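3-chlorocatechol 1,2-dioxygenase (PDB 2BOY) probably catalyses iron(III)-dependent intradiol cleavage of catechols such as 3-chlorocatechol, opening the aromatic ring between its two hydroxyl-bearing carbons with dioxygen. Local coordinates at residues Leu51-Glu56 and Gly173-Leu178; Asp101-Arg106 and Leu230-Ile235; Gly131-Ile136 and Leu144-Ile149. All coordinates share one frame; numbering follows the deposited sequence.

Contact 1: Leu51-Glu56 and Gly173-Leu178; sequences LDVFFE and GPTGAL. With LPP (2-(hexadecanoyloxy)-1-[(phosphonooxy)methyl]ethyl hexadecanoate), chain B; BHO (benzhydroxamic acid), chain J.
Phe54 swings its CG beside the backbone N (chi1 -70°) while Thr175, with chi1 -57°, puts OG1 beside its own N and leaves the methyl CG2 anti to it, and this pairing turns aromatic ring and methyl toward each other. The contact is helix-to-helix packing: helix 47-54, from the N-terminal helical region of this intradiol dioxygenase, lies against helix 174-181, which belongs to the catalytic part. The two backbones stay well apart, Val53 and Thr175 being nearest at 8.4 Å between their CA atoms, so side chains alone span the gap. Phe54 has the reach for it. Its CE2 lies 4.0 Å from Leu178 CD2 and 4.2 Å from Thr175 CG2, and both methyls meet the ring obliquely. Val53 fills the space beside it with two branches: CG1 sits 3.6 Å above the plane of the Phe54 ring, over its centre, while CG2 touches Thr175 CG2. A threonine suits this place because its methyl serves the apolar seam and its hydroxyl is hydrogen-bonded elsewhere; the backbone N of Thr175 is held by Glu46.

The end of this helix and the residue after it also face bound groups. Leu51 and Phe55 line the path of a phospholipid tail, whose C40 lies over one face of the Phe55 ring. Large apolar side chains are the natural wall for an acyl chain. Nearby, Asp52 and Glu56 are hydrogen-bonded through their carboxylates to Tyr31 and Tyr28 of the second subunit, so this helical region also takes part in the dimer interface. Val53 belongs to the pocket of the bound benzhydroxamic acid, and its CG2 presses to 3.3 Å from ring carbon C4 of that ligand, a tight approach for two carbons.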
loop_
_atom_site.group_PDB
_atom_site.type_symbol
_atom_site.label_atom_id
_atom_site.label_comp_id
_atom_site.label_asym_id
_atom_site.label_seq_id
_atom_site.Cartn_x
_atom_site.Cartn_y
_atom_site.Cartn_z
ATOM N N LEU A 51 -7.203 4.617 -0.010
ATOM C CA LEU A 51 -7.783 3.643 -0.923
ATOM C C LEU A 51 -9.054 4.191 -1.563
ATOM O O LEU A 51 -9.266 4.009 -2.774
ATOM C CB LEU A 51 -8.099 2.342 -0.174
ATOM C CG LEU A 51 -6.808 1.689 0.384
ATOM C CD1 LEU A 51 -7.191 0.514 1.305
ATOM C CD2 LEU A 51 -5.862 1.264 -0.731
ATOM N N ASP A 52 -9.888 4.853 -0.750
ATOM C CA ASP A 52 -11.147 5.403 -1.251
ATOM C C ASP A 52 -10.926 6.522 -2.262
ATOM O O ASP A 52 -11.725 6.639 -3.207
ATOM C CB ASP A 52 -12.050 5.900 -0.126
ATOM C CG ASP A 52 -12.740 4.763 0.602
ATOM O OD1 ASP A 52 -12.557 3.570 0.237
ATOM O OD2 ASP A 52 -13.463 4.982 1.587
ATOM N N VAL A 53 -9.853 7.305 -2.111
ATOM C CA VAL A 53 -9.524 8.329 -3.122
ATOM C C VAL A 53 -9.166 7.686 -4.481
ATOM O O VAL A 53 -9.731 8.033 -5.535
ATOM C CB VAL A 53 -8.401 9.270 -2.647
ATOM C CG1 VAL A 53 -7.819 10.114 -3.811
ATOM C CG2 VAL A 53 -8.954 10.203 -1.595
ATOM N N PHE A 54 -8.246 6.727 -4.446
ATOM C CA PHE A 54 -7.615 6.252 -5.675
ATOM C C PHE A 54 -8.192 4.994 -6.296
ATOM O O PHE A 54 -8.033 4.769 -7.507
ATOM C CB PHE A 54 -6.107 6.064 -5.420
ATOM C CG PHE A 54 -5.381 7.377 -5.252
ATOM C CD1 PHE A 54 -5.238 8.222 -6.334
ATOM C CD2 PHE A 54 -4.896 7.773 -4.015
ATOM C CE1 PHE A 54 -4.561 9.449 -6.185
ATOM C CE2 PHE A 54 -4.257 8.995 -3.856
ATOM C CZ PHE A 54 -4.079 9.809 -4.952
ATOM N N PHE A 55 -8.827 4.169 -5.476
ATOM C CA PHE A 55 -9.251 2.836 -5.929
ATOM C C PHE A 55 -10.726 2.539 -5.812
ATOM O O PHE A 55 -11.223 1.718 -6.588
ATOM C CB PHE A 55 -8.467 1.736 -5.230
ATOM C CG PHE A 55 -7.006 1.888 -5.382
ATOM C CD1 PHE A 55 -6.236 2.269 -4.302
ATOM C CD2 PHE A 55 -6.396 1.715 -6.632
ATOM C CE1 PHE A 55 -4.842 2.469 -4.454
ATOM C CE2 PHE A 55 -5.013 1.918 -6.786
ATOM C CZ PHE A 55 -4.243 2.297 -5.700
ATOM N N GLU A 56 -11.445 3.128 -4.848
ATOM C CA GLU A 56 -12.862 2.736 -4.706
ATOM C C GLU A 56 -13.695 2.955 -5.989
ATOM O O GLU A 56 -14.575 2.140 -6.294
ATOM C CB GLU A 56 -13.550 3.347 -3.463
ATOM C CG GLU A 56 -14.890 2.694 -3.096
ATOM C CD GLU A 56 -15.749 3.458 -2.099
ATOM O OE1 GLU A 56 -16.930 3.047 -1.929
ATOM O OE2 GLU A 56 -15.303 4.471 -1.517
ATOM N N GLY A 173 -1.974 15.193 5.915
ATOM C CA GLY A 173 -1.918 13.738 6.074
ATOM C C GLY A 173 -1.182 13.141 4.874
ATOM O O GLY A 173 -0.908 13.847 3.881
ATOM N N PRO A 174 -0.842 11.850 4.954
ATOM C CA PRO A 174 -0.099 11.199 3.876
ATOM C C PRO A 174 -0.845 11.221 2.514
ATOM O O PRO A 174 -0.195 11.402 1.511
ATOM C CB PRO A 174 0.077 9.757 4.389
ATOM C CG PRO A 174 -0.077 9.844 5.884
ATOM C CD PRO A 174 -1.091 10.953 6.101
ATOM N N THR A 175 -2.172 11.097 2.478
ATOM C CA THR A 175 -2.850 11.012 1.173
ATOM C C THR A 175 -2.691 12.368 0.474
ATOM O O THR A 175 -2.299 12.475 -0.688
ATOM C CB THR A 175 -4.350 10.701 1.343
ATOM O OG1 THR A 175 -4.503 9.478 2.097
ATOM C CG2 THR A 175 -5.012 10.425 -0.034
ATOM N N GLY A 176 -3.011 13.410 1.230
ATOM C CA GLY A 176 -2.870 14.773 0.762
ATOM C C GLY A 176 -1.430 15.085 0.453
ATOM O O GLY A 176 -1.173 15.843 -0.502
ATOM N N ALA A 177 -0.491 14.516 1.212
ATOM C CA ALA A 177 0.950 14.744 0.910
ATOM C C ALA A 177 1.355 14.126 -0.409
ATOM O O ALA A 177 2.137 14.705 -1.151
ATOM C CB ALA A 177 1.862 14.219 2.033
ATOM N N LEU A 178 0.865 12.915 -0.702
ATOM C CA LEU A 178 1.147 12.321 -2.005
ATOM C C LEU A 178 0.559 13.156 -3.174
ATOM O O LEU A 178 1.217 13.360 -4.205
ATOM C CB LEU A 178 0.572 10.896 -2.068
ATOM C CG LEU A 178 0.488 10.275 -3.465
ATOM C CD1 LEU A 178 1.893 10.024 -4.041
ATOM C CD2 LEU A 178 -0.281 8.980 -3.351
HETATM C C7 LPP B . -9.049 -12.389 3.944
HETATM O O9 LPP B . -7.991 -13.155 3.342
HETATM O O27 LPP B . -9.960 -13.333 0.839
HETATM C C11 LPP B . -6.657 -12.617 3.678
HETATM O O10 LPP B . -5.858 -13.333 4.272
HETATM C C12 LPP B . -6.251 -11.209 3.282
HETATM C C13 LPP B . -6.092 -11.118 1.765
HETATM C C14 LPP B . -4.831 -10.351 1.386
HETATM C C15 LPP B . -5.188 -9.083 0.617
HETATM C C16 LPP B . -3.996 -8.595 -0.185
HETATM C C17 LPP B . -4.174 -7.157 -0.590
HETATM C C18 LPP B . -2.994 -6.728 -1.425
HETATM C C19 LPP B . -3.005 -5.237 -1.679
HETATM C C20 LPP B . -2.642 -4.942 -3.132
HETATM C C21 LPP B . -1.350 -5.630 -3.550
HETATM C C22 LPP B . -0.146 -4.725 -3.334
HETATM C C23 LPP B . 0.571 -4.493 -4.645
HETATM C C24 LPP B . -0.123 -3.387 -5.418
HETATM C C29 LPP B . -9.383 -12.303 0.513
HETATM C C30 LPP B . -9.848 -11.503 -0.681
HETATM C C31 LPP B . -8.664 -10.732 -1.258
HETATM C C32 LPP B . -8.601 -10.876 -2.774
HETATM C C33 LPP B . -7.515 -9.988 -3.380
HETATM C C34 LPP B . -8.087 -8.628 -3.769
HETATM C C35 LPP B . -6.984 -7.644 -4.113
HETATM C C36 LPP B . -7.593 -6.313 -4.504
HETATM C C37 LPP B . -6.836 -5.172 -3.902
HETATM C C38 LPP B . -7.574 -3.853 -4.126
HETATM C C39 LPP B . -6.931 -2.757 -3.289
HETATM C C40 LPP B . -5.685 -2.175 -3.969
HETATM C C41 LPP B . -4.627 -1.819 -2.922
HETATM C C42 LPP B . -3.421 -1.065 -3.502
HETATM C C43 LPP B . -2.696 -0.278 -2.401
HETATM C C44 LPP B . -1.337 0.254 -2.827
HETATM C C1 BHO J . -14.671 11.237 -0.174
HETATM C C2 BHO J . -14.341 10.186 -1.157
HETATM C C3 BHO J . -13.012 9.772 -1.272
HETATM C C4 BHO J . -12.032 10.381 -0.472
HETATM C C5 BHO J . -12.356 11.372 0.439
HETATM C C6 BHO J . -13.670 11.818 0.588
HETATM C C BHO J . -16.097 11.676 -0.051
HETATM O O1 BHO J . -16.774 11.564 -1.020
HETATM N N BHO J . -16.658 12.218 1.010
HETATM O O2 BHO J . -16.561 11.769 2.163
#

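Contact 2: Asp101-Arg106 and Leu230-Ile235; sequences DTLIFR and LSLDKI
Leu103 and Leu232 meet through single methyls, CD1 to CD1 at 3.9 Å, their side chains crossing at about a right angle. One step along, Leu230 brings its CD1 to the edge of the Phe105 ring, near the ring plane and 4.1 Å from CE2. Leu103 reaches over with CG anti to its N (chi1 176°), which carries its methyls inward although the side chain sets off at a slant to its partner. Because residues alternate along an extended chain, Leu103 and Phe105 share one side of their strand, as Leu230 and Leu232 share one side of theirs; apolar side chains fit these inward places, while charged Arg106 and Asp233 fall among the exposed residues of the alternate positions.

Strands 102-110 and 229-236 are not hydrogen-bonded to each other. Both pair with strand 241-250, the first in parallel and the second antiparallel, and the contact bridges the interior of the curled mixed sheet that forms the beta-rich catalytic domain of intradiol dioxygenases. From strand 204-210, Leu208 touches both Phe105 and Leu230, and Phe210 touches both Leu103 and Leu232. Trp194 meets the Phe105 ring with planes about 40° apart. Backbone bonds of Leu103 to Thr161 and of Ile104 to Phe243 and Thr245 hold strand 102-110 between its sheet neighbours, strands 156-162 and 241-250.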
loop_
_atom_site.group_PDB
_atom_site.type_symbol
_atom_site.label_atom_id
_atom_site.label_comp_id
_atom_site.label_asym_id
_atom_site.label_seq_id
_atom_site.Cartn_x
_atom_site.Cartn_y
_atom_site.Cartn_z
ATOM N N ASP A 101 -25.582 28.957 1.054
ATOM C CA ASP A 101 -26.809 29.144 0.316
ATOM C C ASP A 101 -27.786 28.028 0.698
ATOM O O ASP A 101 -27.385 26.867 0.725
ATOM C CB ASP A 101 -26.515 29.062 -1.191
ATOM C CG ASP A 101 -25.523 30.139 -1.668
ATOM O OD1 ASP A 101 -25.613 31.274 -1.175
ATOM O OD2 ASP A 101 -24.637 29.924 -2.511
ATOM N N THR A 102 -29.037 28.383 0.988
ATOM C CA THR A 102 -30.091 27.410 1.322
ATOM C C THR A 102 -30.413 26.570 0.112
ATOM O O THR A 102 -30.520 27.088 -1.002
ATOM C CB THR A 102 -31.365 28.140 1.799
ATOM O OG1 THR A 102 -31.101 28.728 3.078
ATOM C CG2 THR A 102 -32.471 27.125 2.113
ATOM N N LEU A 103 -30.546 25.263 0.331
ATOM C CA LEU A 103 -30.878 24.345 -0.729
ATOM C C LEU A 103 -32.138 23.597 -0.332
ATOM O O LEU A 103 -32.180 23.007 0.774
ATOM C CB LEU A 103 -29.739 23.311 -0.942
ATOM C CG LEU A 103 -30.075 22.236 -1.996
ATOM C CD1 LEU A 103 -30.296 22.852 -3.398
ATOM C CD2 LEU A 103 -28.992 21.115 -2.033
ATOM N N ILE A 104 -33.129 23.576 -1.220
ATOM C CA ILE A 104 -34.332 22.753 -1.003
ATOM C C ILE A 104 -34.249 21.609 -1.970
ATOM O O ILE A 104 -34.223 21.805 -3.211
ATOM C CB ILE A 104 -35.647 23.549 -1.171
ATOM C CG1 ILE A 104 -35.633 24.818 -0.285
ATOM C CG2 ILE A 104 -36.852 22.660 -0.917
ATOM C CD1 ILE A 104 -35.429 24.575 1.224
ATOM N N PHE A 105 -34.204 20.400 -1.406
ATOM C CA PHE A 105 -34.001 19.190 -2.218
ATOM C C PHE A 105 -35.301 18.377 -2.231
ATOM O O PHE A 105 -35.809 18.015 -1.165
ATOM C CB PHE A 105 -32.804 18.377 -1.683
ATOM C CG PHE A 105 -32.516 17.120 -2.478
ATOM C CD1 PHE A 105 -33.373 16.023 -2.402
ATOM C CD2 PHE A 105 -31.384 17.039 -3.294
ATOM C CE1 PHE A 105 -33.141 14.838 -3.144
ATOM C CE2 PHE A 105 -31.098 15.854 -4.025
ATOM C CZ PHE A 105 -32.020 14.758 -3.960
ATOM N N ARG A 106 -35.886 18.187 -3.415
ATOM C CA ARG A 106 -37.140 17.439 -3.543
ATOM C C ARG A 106 -36.781 16.071 -4.095
ATOM O O ARG A 106 -36.340 15.945 -5.262
ATOM C CB ARG A 106 -38.103 18.173 -4.502
ATOM C CG ARG A 106 -38.486 19.566 -3.994
ATOM C CD ARG A 106 -39.391 20.385 -4.960
ATOM N NE ARG A 106 -39.540 21.794 -4.503
ATOM C CZ ARG A 106 -40.209 22.125 -3.414
ATOM N NH1 ARG A 106 -40.774 21.149 -2.721
ATOM N NH2 ARG A 106 -40.337 23.406 -3.034
ATOM N N LEU A 230 -26.855 17.427 -10.674
ATOM C CA LEU A 230 -28.123 18.095 -10.410
ATOM C C LEU A 230 -28.123 19.473 -11.036
ATOM O O LEU A 230 -27.067 20.102 -11.126
ATOM C CB LEU A 230 -28.307 18.308 -8.912
ATOM C CG LEU A 230 -28.355 17.072 -8.005
ATOM C CD1 LEU A 230 -28.366 17.515 -6.538
ATOM C CD2 LEU A 230 -29.558 16.179 -8.311
ATOM N N SER A 231 -29.304 19.921 -11.450
ATOM C CA SER A 231 -29.519 21.316 -11.850
ATOM C C SER A 231 -30.192 22.063 -10.712
ATOM O O SER A 231 -31.094 21.547 -10.062
ATOM C CB SER A 231 -30.388 21.384 -13.103
ATOM O OG SER A 231 -31.660 20.817 -12.861
ATOM N N LEU A 232 -29.747 23.287 -10.488
ATOM C CA LEU A 232 -30.243 24.159 -9.439
ATOM C C LEU A 232 -31.082 25.285 -10.054
ATOM O O LEU A 232 -30.654 25.906 -11.058
ATOM C CB LEU A 232 -29.046 24.805 -8.763
ATOM C CG LEU A 232 -28.584 24.364 -7.376
ATOM C CD1 LEU A 232 -29.016 22.938 -7.029
ATOM C CD2 LEU A 232 -27.080 24.615 -7.196
ATOM N N ASP A 233 -32.249 25.544 -9.464
ATOM C CA ASP A 233 -33.049 26.720 -9.819
ATOM C C ASP A 233 -32.948 27.752 -8.713
ATOM O O ASP A 233 -33.125 27.437 -7.539
ATOM C CB ASP A 233 -34.513 26.334 -10.038
ATOM C CG ASP A 233 -34.711 25.453 -11.273
ATOM O OD1 ASP A 233 -33.862 25.529 -12.196
ATOM O OD2 ASP A 233 -35.684 24.671 -11.416
ATOM N N LYS A 234 -32.648 28.989 -9.079
ATOM C CA LYS A 234 -32.565 30.055 -8.092
ATOM C C LYS A 234 -33.957 30.611 -7.831
ATOM O O LYS A 234 -34.621 31.078 -8.753
ATOM C CB LYS A 234 -31.638 31.161 -8.597
ATOM C CG LYS A 234 -31.152 32.110 -7.521
ATOM C CD LYS A 234 -30.214 33.156 -8.105
ATOM C CE LYS A 234 -29.799 34.140 -7.034
ATOM N NZ LYS A 234 -29.708 35.552 -7.560
ATOM N N ILE A 235 -34.387 30.564 -6.577
ATOM C CA ILE A 235 -35.707 31.071 -6.166
ATOM C C ILE A 235 -35.554 32.334 -5.332
ATOM O O ILE A 235 -34.981 32.303 -4.250
ATOM C CB ILE A 235 -36.483 30.011 -5.337
ATOM C CG1 ILE A 235 -36.620 28.662 -6.079
ATOM C CG2 ILE A 235 -37.838 30.586 -4.837
ATOM C CD1 ILE A 235 -37.088 28.739 -7.530
#

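Contact 3: Gly131-Ile136 and Leu144-Ile149; sequences GEYSFI and LFRGKI. With FE (Fe (III) ion), chain I; BHO (benzhydroxamic acid), chain J.
Ser134 and Arg146 grip each other at the tight end of this contact. The guanidinium approaches side-on: NE donates to Ser134 OG (2.8 Å), which lies near the guanidinium plane, and NH2 donates to Ser134 O (2.8 Å), slightly out of that plane. A chi1 of 67° places OG between its own backbone N and carbonyl carbon, from where the hydroxyl donates a hydrogen bond to a lone pair of Leu144 O, in the carbonyl plane and 2.8 Å away. Serine suits the spot, small enough for its CB to pack on that of Leu144, yet able to accept and donate at once. A water accepts from Ser134 N and donates to Leu144 O.

Ser134 O also takes a weak bond from Ile136 N, closing a classic gamma-turn about Phe135, whose phi is 68°. In this intradiol dioxygenase fold the turn follows directly on Tyr133, which binds iron(III) through OH at 1.9 Å, alongside His191 and His193. Arg146 lies behind that ligand: its NH2 is 3.8 Å from Tyr133 CB, the side chains crossing at about a right angle, and NH1 bonds Tyr78 O. A leucine in its place would probably leave Ser134 O without its strong donor and set the turn beside Tyr133 freer to move.

Toward the surface the packing loosens. Partly exposed Phe135 turns its ring edge, at CD2 and CE2, to Arg146 NE and CD, and exposed Ile136 brings CG1 no closer than 3.9 Å to Arg146 NH2.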
loop_
_atom_site.group_PDB
_atom_site.type_symbol
_atom_site.label_atom_id
_atom_site.label_comp_id
_atom_site.label_asym_id
_atom_site.label_seq_id
_atom_site.Cartn_x
_atom_site.Cartn_y
_atom_site.Cartn_z
ATOM N N GLY A 131 -16.573 23.097 3.520
ATOM C CA GLY A 131 -15.960 21.819 3.142
ATOM C C GLY A 131 -15.556 20.873 4.284
ATOM O O GLY A 131 -14.724 19.978 4.080
ATOM N N GLU A 132 -16.151 21.023 5.462
ATOM C CA GLU A 132 -15.790 20.173 6.603
ATOM C C GLU A 132 -16.923 19.207 6.944
ATOM O O GLU A 132 -18.087 19.581 6.898
ATOM C CB GLU A 132 -15.546 21.018 7.861
ATOM C CG GLU A 132 -14.415 22.071 7.740
ATOM C CD GLU A 132 -13.058 21.413 7.539
ATOM O OE1 GLU A 132 -12.724 20.494 8.308
ATOM O OE2 GLU A 132 -12.319 21.799 6.602
ATOM N N TYR A 133 -16.562 17.998 7.359
ATOM C CA TYR A 133 -17.536 17.036 7.839
ATOM C C TYR A 133 -17.555 16.914 9.352
ATOM O O TYR A 133 -16.502 16.938 9.975
ATOM C CB TYR A 133 -17.171 15.663 7.302
ATOM C CG TYR A 133 -17.541 15.424 5.839
ATOM C CD1 TYR A 133 -16.621 15.683 4.821
ATOM C CD2 TYR A 133 -18.806 14.934 5.489
ATOM C CE1 TYR A 133 -16.950 15.429 3.472
ATOM C CE2 TYR A 133 -19.133 14.660 4.111
ATOM C CZ TYR A 133 -18.193 14.905 3.147
ATOM O OH TYR A 133 -18.505 14.681 1.840
ATOM N N SER A 134 -18.733 16.731 9.936
ATOM C CA SER A 134 -18.820 16.385 11.342
ATOM C C SER A 134 -18.129 15.024 11.620
ATOM O O SER A 134 -17.964 14.176 10.692
ATOM C CB SER A 134 -20.280 16.444 11.880
ATOM O OG SER A 134 -21.108 15.437 11.303
ATOM N N PHE A 135 -17.663 14.880 12.861
ATOM C CA PHE A 135 -16.781 13.777 13.348
ATOM C C PHE A 135 -15.388 13.797 12.776
ATOM O O PHE A 135 -14.387 13.787 13.523
ATOM C CB PHE A 135 -17.399 12.351 13.179
ATOM C CG PHE A 135 -18.725 12.178 13.852
ATOM C CD1 PHE A 135 -18.793 11.837 15.193
ATOM C CD2 PHE A 135 -19.929 12.357 13.143
ATOM C CE1 PHE A 135 -20.024 11.691 15.855
ATOM C CE2 PHE A 135 -21.150 12.196 13.773
ATOM C CZ PHE A 135 -21.211 11.874 15.156
ATOM N N ILE A 136 -15.312 13.815 11.446
ATOM C CA ILE A 136 -14.073 13.926 10.741
ATOM C C ILE A 136 -13.264 15.137 11.242
ATOM O O ILE A 136 -12.077 15.015 11.608
ATOM C CB ILE A 136 -14.308 14.012 9.240
ATOM C CG1 ILE A 136 -15.294 12.911 8.760
ATOM C CG2 ILE A 136 -12.949 13.914 8.510
ATOM C CD1 ILE A 136 -15.012 11.528 9.348
ATOM N N LEU A 144 -23.561 17.174 12.694
ATOM C CA LEU A 144 -23.878 18.320 11.838
ATOM C C LEU A 144 -23.965 17.747 10.411
ATOM O O LEU A 144 -23.067 16.980 10.018
ATOM C CB LEU A 144 -22.772 19.346 11.860
ATOM C CG LEU A 144 -23.186 20.730 11.358
ATOM C CD1 LEU A 144 -24.062 21.374 12.498
ATOM C CD2 LEU A 144 -21.966 21.527 11.046
ATOM N N PHE A 145 -24.990 18.133 9.652
ATOM C CA PHE A 145 -25.106 17.766 8.227
ATOM C C PHE A 145 -25.094 16.249 8.007
ATOM O O PHE A 145 -24.608 15.775 6.991
ATOM C CB PHE A 145 -24.032 18.443 7.359
ATOM C CG PHE A 145 -24.333 19.894 7.093
ATOM C CD1 PHE A 145 -23.520 20.899 7.645
ATOM C CD2 PHE A 145 -25.480 20.245 6.398
ATOM C CE1 PHE A 145 -23.849 22.246 7.432
ATOM C CE2 PHE A 145 -25.813 21.586 6.158
ATOM C CZ PHE A 145 -24.984 22.585 6.687
ATOM N N ARG A 146 -25.718 15.537 8.942
ATOM C CA ARG A 146 -25.969 14.093 8.818
ATOM C C ARG A 146 -27.380 13.822 9.309
ATOM O O ARG A 146 -27.746 14.231 10.435
ATOM C CB ARG A 146 -24.962 13.340 9.706
ATOM C CG ARG A 146 -23.498 13.527 9.296
ATOM C CD ARG A 146 -22.465 12.816 10.197
ATOM N NE ARG A 146 -21.087 13.055 9.774
ATOM C CZ ARG A 146 -20.420 12.358 8.844
ATOM N NH1 ARG A 146 -21.009 11.341 8.162
ATOM N NH2 ARG A 146 -19.150 12.672 8.592
ATOM N N GLY A 147 -28.195 13.115 8.506
ATOM C CA GLY A 147 -29.564 12.851 8.926
ATOM C C GLY A 147 -30.211 11.686 8.202
ATOM O O GLY A 147 -29.810 11.343 7.068
ATOM N N LYS A 148 -31.247 11.144 8.822
ATOM C CA LYS A 148 -32.048 10.088 8.215
ATOM C C LYS A 148 -33.462 10.604 7.976
ATOM O O LYS A 148 -34.055 11.227 8.856
ATOM C CB LYS A 148 -32.121 8.881 9.136
ATOM C CG LYS A 148 -30.767 8.216 9.325
ATOM C CD LYS A 148 -30.863 7.161 10.363
ATOM C CE LYS A 148 -29.614 6.309 10.401
ATOM N NZ LYS A 148 -29.900 5.225 11.333
ATOM N N ILE A 149 -33.995 10.300 6.801
ATOM C CA ILE A 149 -35.364 10.640 6.436
ATOM C C ILE A 149 -36.028 9.425 5.788
ATOM O O ILE A 149 -35.365 8.395 5.518
ATOM C CB ILE A 149 -35.348 11.788 5.449
ATOM C CG1 ILE A 149 -34.378 11.448 4.336
ATOM C CG2 ILE A 149 -34.851 13.072 6.140
ATOM C CD1 ILE A 149 -34.542 12.254 3.105
HETATM FE FE FE I . -17.796 13.420 0.573
HETATM C C1 BHO J . -14.671 11.237 -0.174
HETATM C C2 BHO J . -14.341 10.186 -1.157
HETATM C C3 BHO J . -13.012 9.772 -1.272
HETATM C C4 BHO J . -12.032 10.381 -0.472
HETATM C C5 BHO J . -12.356 11.372 0.439
HETATM C C6 BHO J . -13.670 11.818 0.588
HETATM C C BHO J . -16.097 11.676 -0.051
HETATM O O1 BHO J . -16.774 11.564 -1.020
HETATM N N BHO J . -16.658 12.218 1.010
HETATM O O2 BHO J . -16.561 11.769 2.163
HETATM O O HOH W 1 -21.052 16.384 8.064
#

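From the N terminus, the chain first passes 51-56 in the helical region, opening the loop of contact 1, and then 101-106 on the first strand of the sheet, opening that of contact 2. Residues 131-136 and 144-149 follow, and contact 3 closes a short loop of its own, nested inside both of the others. Helix 174-181 next closes contact 1, and strand 229-236 closes contact 2 last, so these two long loops cross. Contact 1 joins N-terminal helices to the catalytic part, contact 2 packs strand 102-110 against strand 229-236 across the chain's centre from contact 1, and contact 3 ties the iron-binding loop to a strand. Contacts 1 and 3 both touch the benzhydroxamic acid.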